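Side-chain contacts in glycosyl transferases group 1 family protein (Francisella tularensis subsp. tularensis, PDB 5I45), which probably transfers sugar residues as a glycosyltransferase of the GT-B class, represented here by its C-terminal domain alone: residues A[59-64]-A[112-117]; A[53-58]-A[91-96]; A[157-160]-A[166-169]; A[130-135]-A[148-153]. All blocks are in the same frame, centred on the assembly; numbering follows the deposited sequence. Where two conformers were deposited one is given.

Overall arrangement
In this Rossmann-like domain, side-chain chemistry follows position in the fold. Contacts 1 and 4 are buried and meet through carbon (and selenium in contact 4) without hydrogen bonds between segments: contact 1 spans strands 61-66 and 114-117 in the middle of the parallel sheet, while contact 4 joins the end of helix 126-133 to the loop at 148-153. Contacts 2 and 3 are only partly buried, each combining an aliphatic pair with a glutamine at its border. Contacts 1 and 2 share neighbouring strands, their centres about 8 Å apart. Contact 3 touches contacts 1 and 2 through helix 164-176, whereas contacts 2 and 4 lie on opposite sides of the chain's centre, with centres about 23 Å apart.

Contact 1: residues A[59-64]-A[112-117]; sequences PDWTAV and LDIVVC
Trp61 and Ile114 meet across the parallel sheet of a Rossmann-like domain, the C-terminal half of a GT-B protein, and they do so without their strands being neighbours. Strand 30-35 runs between 61-66 and 114-117, which explains why the CA atoms of Trp61 and Asp113 remain 9.7 Å apart and why side chains alone close the gap. The indole does most of the reaching. With CG anti to the carbonyl carbon (chi1 -75°), the ring extends its six-membered end toward the second segment. There Trp61 CZ3 approaches Ile114 CD1 at 3.8 Å, the two side chains crossing at about a right angle. Asp113 meets the same end of the indole through its methylene: its CB lies 3.7 Å from Trp61 CH2, and its carboxylate plane is turned 68° from that of the ring. The aspartate thus offers carbon to the tryptophan, while its charge is taken up by a salt bridge from OD2 to Arg181. Tyr30 of the intervening strand stacks on the indole, and Leu55 and Ile175 bring in helices 44-57 and 164-176, so the ring lies in a wholly buried setting. Ile114 packs on the latter helix as well, against Leu171 and Leu174. A second, smaller meeting lies on the other face of the sheet. There the CA atoms of Val64 and Leu112 are 9.2 Å apart, and the side chains cross at a slant, joined by one methyl pair: Val64 CG2 to Leu112 CD2, 3.8 Å.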
# COMPACT_ATOMS: atom_id res chain seq x y z
N PRO A 59 4.51 1.87 -16.80
CA PRO A 59 5.20 0.59 -16.89
C PRO A 59 6.27 0.28 -15.84
O PRO A 59 6.50 -0.89 -15.57
CB PRO A 59 5.82 0.65 -18.29
CG PRO A 59 4.81 1.44 -19.07
CD PRO A 59 4.41 2.52 -18.12
N ASP A 60 6.88 1.29 -15.23
CA ASP A 60 7.93 1.06 -14.24
C ASP A 60 7.41 0.78 -12.82
O ASP A 60 8.19 0.52 -11.92
CB ASP A 60 8.86 2.27 -14.14
CG ASP A 60 9.78 2.43 -15.34
OD1 ASP A 60 10.15 1.43 -16.00
OD2 ASP A 60 10.17 3.58 -15.59
N TRP A 61 6.09 0.84 -12.66
CA TRP A 61 5.45 0.66 -11.36
C TRP A 61 4.81 -0.70 -11.26
O TRP A 61 4.26 -1.24 -12.24
CB TRP A 61 4.44 1.79 -11.09
CG TRP A 61 5.16 3.08 -10.73
CD1 TRP A 61 5.88 3.89 -11.58
CD2 TRP A 61 5.30 3.66 -9.43
NE1 TRP A 61 6.44 4.93 -10.89
CE2 TRP A 61 6.06 4.83 -9.57
CE3 TRP A 61 4.82 3.31 -8.15
CZ2 TRP A 61 6.37 5.64 -8.47
CZ3 TRP A 61 5.13 4.12 -7.08
CH2 TRP A 61 5.91 5.26 -7.25
N THR A 62 4.84 -1.25 -10.05
CA THR A 62 4.31 -2.58 -9.77
C THR A 62 3.51 -2.53 -8.48
O THR A 62 3.90 -1.86 -7.56
CB THR A 62 5.48 -3.56 -9.64
OG1 THR A 62 6.09 -3.66 -10.91
CG2 THR A 62 5.04 -4.94 -9.14
N ALA A 63 2.38 -3.22 -8.44
CA ALA A 63 1.57 -3.34 -7.26
C ALA A 63 1.76 -4.72 -6.67
O ALA A 63 1.76 -5.71 -7.42
CB ALA A 63 0.10 -3.13 -7.60
N VAL A 64 1.86 -4.81 -5.34
CA VAL A 64 2.00 -6.06 -4.63
C VAL A 64 0.93 -6.19 -3.57
O VAL A 64 0.59 -5.23 -2.86
CB VAL A 64 3.42 -6.27 -4.00
CG1 VAL A 64 4.46 -6.46 -5.08
CG2 VAL A 64 3.82 -5.14 -3.08
N LEU A 112 8.54 -0.06 -0.51
CA LEU A 112 7.40 0.52 -1.23
C LEU A 112 7.33 2.04 -1.19
O LEU A 112 7.57 2.65 -0.15
CB LEU A 112 6.10 -0.02 -0.60
CG LEU A 112 5.90 -1.52 -0.76
CD1 LEU A 112 4.80 -2.00 0.16
CD2 LEU A 112 5.67 -1.93 -2.20
N ASP A 113 7.02 2.66 -2.33
CA ASP A 113 6.79 4.09 -2.37
C ASP A 113 5.42 4.51 -1.88
O ASP A 113 5.28 5.57 -1.31
CB ASP A 113 7.02 4.66 -3.77
CG ASP A 113 8.46 4.95 -4.04
OD1 ASP A 113 9.26 4.03 -4.26
OD2 ASP A 113 8.83 6.15 -3.96
N ILE A 114 4.42 3.67 -2.15
CA ILE A 114 3.02 4.00 -1.83
C ILE A 114 2.39 2.81 -1.17
O ILE A 114 2.62 1.68 -1.63
CB ILE A 114 2.24 4.37 -3.11
CG1 ILE A 114 2.90 5.55 -3.84
CG2 ILE A 114 0.77 4.61 -2.79
CD1 ILE A 114 2.34 5.84 -5.23
N VAL A 115 1.58 3.03 -0.16
CA VAL A 115 0.78 1.99 0.48
C VAL A 115 -0.67 2.41 0.45
O VAL A 115 -1.00 3.57 0.73
CB VAL A 115 1.25 1.68 1.92
CG1 VAL A 115 0.29 0.72 2.62
CG2 VAL A 115 2.62 1.08 1.88
N VAL A 116 -1.54 1.46 0.07
CA VAL A 116 -2.98 1.68 0.09
C VAL A 116 -3.62 0.91 1.22
O VAL A 116 -3.35 -0.26 1.37
CB VAL A 116 -3.62 1.29 -1.26
CG1 VAL A 116 -5.11 1.54 -1.23
CG2 VAL A 116 -2.98 2.08 -2.39
N CYS A 117 -4.46 1.59 2.00
CA CYS A 117 -5.21 0.97 3.10
C CYS A 117 -6.66 1.16 2.71
O CYS A 117 -7.22 2.21 2.94
CB CYS A 117 -4.80 1.67 4.44
SG CYS A 117 -3.00 1.73 4.77

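Contact 2: residues A[53-58]-A[91-96]; sequences VTLKKY and KQIIFI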
# COMPACT_ATOMS: atom_id res chain seq x y z
N VAL A 53 -6.20 0.06 -13.73
CA VAL A 53 -6.34 1.35 -14.41
C VAL A 53 -5.00 2.09 -14.42
O VAL A 53 -4.53 2.58 -15.43
CB VAL A 53 -7.41 2.20 -13.66
CG1 VAL A 53 -7.37 3.67 -14.05
CG2 VAL A 53 -8.80 1.60 -13.88
N THR A 54 -4.35 2.15 -13.26
CA THR A 54 -3.16 2.98 -13.11
C THR A 54 -1.94 2.44 -13.83
O THR A 54 -1.19 3.19 -14.47
CB THR A 54 -2.86 3.14 -11.60
OG1 THR A 54 -4.00 3.71 -10.95
CG2 THR A 54 -1.67 4.02 -11.38
N LEU A 55 -1.70 1.16 -13.68
CA LEU A 55 -0.44 0.60 -14.12
C LEU A 55 -0.33 0.43 -15.61
O LEU A 55 0.78 0.27 -16.11
CB LEU A 55 -0.11 -0.66 -13.35
CG LEU A 55 0.04 -0.41 -11.86
CD1 LEU A 55 0.34 -1.71 -11.15
CD2 LEU A 55 1.11 0.63 -11.55
N LYS A 56 -1.46 0.46 -16.33
CA LYS A 56 -1.39 0.49 -17.78
C LYS A 56 -0.61 1.74 -18.21
O LYS A 56 0.12 1.74 -19.20
CB LYS A 56 -2.78 0.54 -18.39
CG LYS A 56 -3.54 -0.76 -18.34
CD LYS A 56 -5.04 -0.51 -18.52
CE LYS A 56 -5.88 -1.74 -18.24
NZ LYS A 56 -5.98 -2.63 -19.43
N LYS A 57 -0.79 2.81 -17.45
CA LYS A 57 -0.17 4.09 -17.73
C LYS A 57 1.32 4.21 -17.31
O LYS A 57 2.07 5.01 -17.87
CB LYS A 57 -1.02 5.17 -17.03
CG LYS A 57 -0.62 6.57 -17.36
CD LYS A 57 -1.56 7.59 -16.73
CE LYS A 57 -1.05 8.98 -17.04
NZ LYS A 57 -1.81 10.01 -16.26
N TYR A 58 1.74 3.42 -16.32
CA TYR A 58 3.08 3.53 -15.75
C TYR A 58 3.84 2.21 -15.70
O TYR A 58 3.84 1.50 -14.67
CB TYR A 58 2.94 4.06 -14.32
CG TYR A 58 2.37 5.44 -14.25
CD1 TYR A 58 3.12 6.52 -14.68
CD2 TYR A 58 1.11 5.65 -13.74
CE1 TYR A 58 2.60 7.79 -14.60
CE2 TYR A 58 0.59 6.92 -13.66
CZ TYR A 58 1.33 7.99 -14.08
OH TYR A 58 0.78 9.27 -13.97
N LYS A 91 2.63 -8.95 -15.13
CA LYS A 91 4.00 -8.48 -14.82
C LYS A 91 4.06 -7.27 -13.94
O LYS A 91 5.15 -6.82 -13.58
CB LYS A 91 4.75 -8.16 -16.09
CG LYS A 91 4.98 -9.41 -16.93
CD LYS A 91 5.94 -9.18 -18.06
CE LYS A 91 5.38 -8.23 -19.09
NZ LYS A 91 4.09 -8.69 -19.66
N GLN A 92 2.91 -6.70 -13.60
CA GLN A 92 2.86 -5.49 -12.80
C GLN A 92 1.98 -5.59 -11.56
O GLN A 92 1.97 -4.66 -10.78
CB GLN A 92 2.40 -4.30 -13.65
CG GLN A 92 3.44 -3.81 -14.63
CD GLN A 92 2.95 -2.58 -15.39
OE1 GLN A 92 3.02 -1.44 -14.88
NE2 GLN A 92 2.42 -2.79 -16.55
N ILE A 93 1.23 -6.67 -11.38
CA ILE A 93 0.35 -6.85 -10.22
C ILE A 93 0.60 -8.25 -9.72
O ILE A 93 0.23 -9.20 -10.37
CB ILE A 93 -1.13 -6.62 -10.54
CG1 ILE A 93 -1.29 -5.23 -11.15
CG2 ILE A 93 -1.95 -6.73 -9.27
CD1 ILE A 93 -2.67 -4.93 -11.71
N ILE A 94 1.24 -8.35 -8.54
CA ILE A 94 1.83 -9.59 -8.00
C ILE A 94 1.30 -9.92 -6.60
O ILE A 94 1.34 -9.06 -5.71
CB ILE A 94 3.38 -9.41 -7.84
CG1 ILE A 94 4.05 -8.89 -9.13
CG2 ILE A 94 4.07 -10.66 -7.34
CD1 ILE A 94 4.08 -9.86 -10.26
N PHE A 95 0.83 -11.14 -6.40
CA PHE A 95 0.37 -11.59 -5.10
C PHE A 95 1.54 -12.28 -4.46
O PHE A 95 2.02 -13.31 -4.97
CB PHE A 95 -0.80 -12.57 -5.29
CG PHE A 95 -2.06 -11.89 -5.72
CD1 PHE A 95 -2.29 -11.58 -7.05
CD2 PHE A 95 -3.01 -11.54 -4.77
CE1 PHE A 95 -3.47 -10.93 -7.42
CE2 PHE A 95 -4.18 -10.90 -5.15
CZ PHE A 95 -4.39 -10.59 -6.46
N ILE A 96 2.04 -11.72 -3.37
CA ILE A 96 3.22 -12.27 -2.69
C ILE A 96 2.85 -13.45 -1.81
O ILE A 96 1.79 -13.48 -1.22
CB ILE A 96 3.92 -11.13 -1.90
CG1 ILE A 96 4.38 -10.05 -2.88
CG2 ILE A 96 5.08 -11.66 -1.05
CD1 ILE A 96 5.40 -10.48 -3.91
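The helix of a beta-alpha-beta crossover, 44-57, which links strands 30-35 and 61-66, sets Leu55 of its last turn against Gln92 and Ile93 at the start of edge strand 93-96. The CA atoms of Leu55 and Gln92 are 7.1 Å apart. Leu55 is the buried residue that points at the strand. Its CG stands anti to the carbonyl carbon (chi1 -62°) and the chain then runs straight on, carrying CD1 over the strand entrance to lie 3.4 Å from the backbone O of Gln92. The leucine also packs on Ala63 of the adjoining strand, while Ile93 turns to Ala51 and Ile52 on the helix and to Val84 of helix 74-86. On the less buried flank, the extended side chain of Gln92 reaches toward the C-terminal end of the helix, bringing its amide near the carbonyl oxygens of Leu55 and Tyr58. The amide is probably turned over in the model, so the identity of the atoms facing those carbonyls is doubtful. Tyr58 itself directs its ring away, and its hydroxyl is hydrogen-bonded to Asp172 of helix 164-176. The apolar side of the contact is made by branches crossing obliquely, with Leu55 CD1 3.9 Å from Ile93 CG1.

Contact 3: residues A[157-160]-A[166-169]; sequences YLVE and QIAD
Val159 lies at the inner end of this contact, buried against Gln166 and Ile167 in the first turn of helix 164-176. Its two methyls divide the work: Val159 CG1 sits 3.8 Å from the backbone O of Gln166, and Val159 CG2 meets Ile167 CG1 at 3.9 Å, the valine and isoleucine crossing at about a right angle. The outer side is polar and looser. Gln166 stretches out beyond CG (chi2 179°) alongside the exposed Glu160, both side chains pointing the same way with amide and carboxylate planes 70° apart. One directional bond holds this edge together: the backbone N of Glu160 donates to Gln166 OE1 at 2.9 Å. It is nearly straight at the hydrogen (166°), although the donor lies tilted out of the carbonyl plane. A helix side chain thereby satisfies the backbone N-H of Glu160, tying the strand-to-helix connection together. Gln166 N is in turn hydrogen-bonded to Ser163 OG. Within the fold, strand 157-158 closes one margin of the parallel sheet, with Val159 bonded through its backbone to Ala140, while Ile167 faces Glu46 and Ala50 of helix 44-57.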
# COMPACT_ATOMS: atom_id res chain seq x y z
N TYR A 157 -3.58 10.65 1.71
CA TYR A 157 -4.83 10.90 1.01
C TYR A 157 -5.90 10.08 1.59
O TYR A 157 -5.66 8.98 2.17
CB TYR A 157 -4.68 10.65 -0.49
CG TYR A 157 -3.77 11.70 -1.00
CD1 TYR A 157 -4.26 12.92 -1.40
CD2 TYR A 157 -2.40 11.53 -0.89
CE1 TYR A 157 -3.40 13.94 -1.80
CE2 TYR A 157 -1.53 12.52 -1.26
CZ TYR A 157 -2.02 13.73 -1.70
OH TYR A 157 -1.13 14.70 -2.06
N LEU A 158 -7.10 10.63 1.49
CA LEU A 158 -8.29 9.93 1.93
C LEU A 158 -9.18 9.65 0.72
O LEU A 158 -9.37 10.50 -0.16
CB LEU A 158 -9.06 10.75 2.97
CG LEU A 158 -8.33 10.82 4.30
CD1 LEU A 158 -8.96 11.83 5.24
CD2 LEU A 158 -8.26 9.47 4.99
N VAL A 159 -9.72 8.46 0.69
CA VAL A 159 -10.68 8.09 -0.35
C VAL A 159 -11.90 7.50 0.31
O VAL A 159 -11.85 7.02 1.42
CB VAL A 159 -10.10 7.09 -1.37
CG1 VAL A 159 -8.96 7.74 -2.12
CG2 VAL A 159 -9.64 5.78 -0.73
N GLU A 160 -13.02 7.55 -0.41
CA GLU A 160 -14.19 6.82 0.05
C GLU A 160 -13.96 5.32 -0.09
O GLU A 160 -13.24 4.88 -0.99
CB GLU A 160 -15.41 7.22 -0.78
CG GLU A 160 -15.82 8.68 -0.57
CD GLU A 160 -16.26 8.98 0.84
OE1 GLU A 160 -16.94 8.15 1.47
OE2 GLU A 160 -15.94 10.09 1.31
N GLN A 166 -11.28 6.37 -7.26
CA GLN A 166 -10.70 7.37 -6.37
C GLN A 166 -9.27 6.95 -5.97
O GLN A 166 -8.37 7.78 -5.91
CB GLN A 166 -11.56 7.61 -5.14
CG GLN A 166 -12.80 8.41 -5.42
CD GLN A 166 -13.64 8.62 -4.19
OE1 GLN A 166 -13.10 8.67 -3.07
NE2 GLN A 166 -14.95 8.76 -4.38
N ILE A 167 -9.06 5.67 -5.70
CA ILE A 167 -7.71 5.18 -5.41
C ILE A 167 -6.80 5.40 -6.63
O ILE A 167 -5.69 5.91 -6.49
CB ILE A 167 -7.72 3.70 -5.01
CG1 ILE A 167 -8.51 3.46 -3.70
CG2 ILE A 167 -6.28 3.19 -4.85
CD1 ILE A 167 -8.76 2.01 -3.39
N ALA A 168 -7.27 5.04 -7.82
CA ALA A 168 -6.47 5.24 -9.01
C ALA A 168 -6.07 6.68 -9.22
O ALA A 168 -4.94 6.96 -9.62
CB ALA A 168 -7.21 4.72 -10.23
N ASP A 169 -7.01 7.60 -9.00
CA ASP A 169 -6.70 9.03 -9.17
C ASP A 169 -5.58 9.45 -8.23
O ASP A 169 -4.71 10.22 -8.61
CB ASP A 169 -7.94 9.90 -8.93
CG ASP A 169 -8.98 9.73 -10.00
OD1 ASP A 169 -8.66 9.30 -11.13
OD2 ASP A 169 -10.14 10.07 -9.70

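Contact 4: residues A[130-135]-A[148-153]; sequences EAMASK and EIIVDD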
# COMPACT_ATOMS: atom_id res chain seq x y z
N GLU A 130 2.24 2.17 10.22
CA GLU A 130 3.45 1.42 9.88
C GLU A 130 4.04 1.97 8.57
O GLU A 130 5.26 2.13 8.44
CB GLU A 130 3.13 -0.07 9.75
CG GLU A 130 2.83 -0.78 11.07
CD GLU A 130 2.19 -2.17 10.90
OE1 GLU A 130 1.98 -2.64 9.79
OE2 GLU A 130 1.86 -2.80 11.93
N ALA A 131 3.16 2.22 7.60
CA ALA A 131 3.57 2.75 6.30
C ALA A 131 4.16 4.15 6.46
O ALA A 131 5.22 4.45 5.89
CB ALA A 131 2.42 2.76 5.34
N MSE A 132 3.50 5.01 7.22
CA MSE A 132 3.98 6.36 7.44
C MSE A 132 5.29 6.38 8.19
O MSE A 132 6.17 7.18 7.88
CB MSE A 132 2.90 7.17 8.18
CG MSE A 132 1.67 7.34 7.27
SE MSE A 132 0.02 7.80 8.24
CE MSE A 132 0.29 9.77 8.36
N ALA A 133 5.44 5.51 9.17
CA ALA A 133 6.71 5.40 9.91
C ALA A 133 7.85 4.97 8.99
O ALA A 133 9.02 5.26 9.28
CB ALA A 133 6.55 4.44 11.08
N SER A 134 7.50 4.29 7.90
CA SER A 134 8.49 3.86 6.94
C SER A 134 8.68 4.84 5.80
O SER A 134 9.41 4.56 4.86
CB SER A 134 8.10 2.50 6.37
OG SER A 134 7.80 1.56 7.40
N LYS A 135 8.02 6.00 5.88
CA LYS A 135 8.07 7.02 4.87
C LYS A 135 7.51 6.59 3.51
O LYS A 135 7.94 7.01 2.45
CB LYS A 135 9.47 7.66 4.77
CG LYS A 135 9.45 9.16 4.55
CD LYS A 135 10.82 9.81 4.57
CE LYS A 135 11.51 9.84 5.93
NZ LYS A 135 12.77 10.62 5.84
N GLU A 148 -8.92 9.15 12.21
CA GLU A 148 -8.56 10.44 11.61
C GLU A 148 -7.07 10.81 11.67
O GLU A 148 -6.70 11.92 12.04
CB GLU A 148 -9.45 11.54 12.20
CG GLU A 148 -10.92 11.33 11.91
CD GLU A 148 -11.79 12.43 12.46
OE1 GLU A 148 -11.26 13.30 13.20
OE2 GLU A 148 -13.00 12.43 12.15
N ILE A 149 -6.22 9.87 11.31
CA ILE A 149 -4.76 10.07 11.29
C ILE A 149 -4.32 11.01 10.16
O ILE A 149 -3.39 11.79 10.31
CB ILE A 149 -4.03 8.72 11.07
CG1 ILE A 149 -4.27 7.78 12.27
CG2 ILE A 149 -2.52 8.91 10.83
CD1 ILE A 149 -3.95 6.33 11.99
N ILE A 150 -4.97 10.91 9.03
CA ILE A 150 -4.56 11.62 7.82
C ILE A 150 -5.32 12.92 7.57
O ILE A 150 -6.54 12.98 7.74
CB ILE A 150 -4.68 10.68 6.60
CG1 ILE A 150 -3.58 9.61 6.71
CG2 ILE A 150 -4.57 11.43 5.27
CD1 ILE A 150 -3.68 8.48 5.71
N VAL A 151 -4.57 13.93 7.17
CA VAL A 151 -5.12 15.17 6.64
C VAL A 151 -4.88 15.11 5.13
O VAL A 151 -3.73 15.10 4.66
CB VAL A 151 -4.40 16.38 7.22
CG1 VAL A 151 -4.94 17.67 6.61
CG2 VAL A 151 -4.50 16.39 8.75
N ASP A 152 -5.97 15.03 4.36
CA ASP A 152 -5.87 14.85 2.93
C ASP A 152 -5.02 15.92 2.26
O ASP A 152 -5.19 17.10 2.52
CB ASP A 152 -7.27 14.85 2.31
CG ASP A 152 -7.22 14.49 0.86
OD1 ASP A 152 -7.12 13.31 0.52
OD2 ASP A 152 -7.25 15.41 0.02
N ASP A 153 -4.10 15.48 1.40
CA ASP A 153 -3.16 16.32 0.66
C ASP A 153 -2.06 16.95 1.50
O ASP A 153 -1.30 17.75 0.99
CB ASP A 153 -3.87 17.40 -0.20
CG ASP A 153 -2.95 17.97 -1.29
OD1 ASP A 153 -2.45 17.17 -2.13
OD2 ASP A 153 -2.72 19.17 -1.32
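Met132 and Ile149 form the larger part of an apolar contact between the end of helix 126-133 and the irregular loop leading toward strand 157-158. Met132 is a selenomethionine, selenium standing in for the native sulfur, and the conformer described is one of two. Its chain bends at the last torsion (chi3 84°), which sets the selenium and the terminal methyl about one branch: Met132 SE and CE each lie 3.8 Å from Ile149 CG2. Ile150 adds a more distant touch, its CG1 4.2 Å from Met132 CE. Val138 backs both Met132 and Ile150 from the sheet, and Leu191 and Val192 of helix 178-195 close over the selenomethionine.

Hydrogen bonds are made within each side, not between them. Ser134 OG donates to Glu130 O at 2.8 Å, and a Schellman motif finishes the helix, with Lys135 as its C-prime residue and Lys135 N bonded to Met132 O at 3.0 Å. In the loop, Val151 N bonds to Asn155 OD1. The charged end of Lys135 turns to Gln186 and, by a cation-pi contact, to Tyr189. The chemistry implies van der Waals packing without a directional bond from helix to loop; the helix-end bonds belong to the turn that carries Met132.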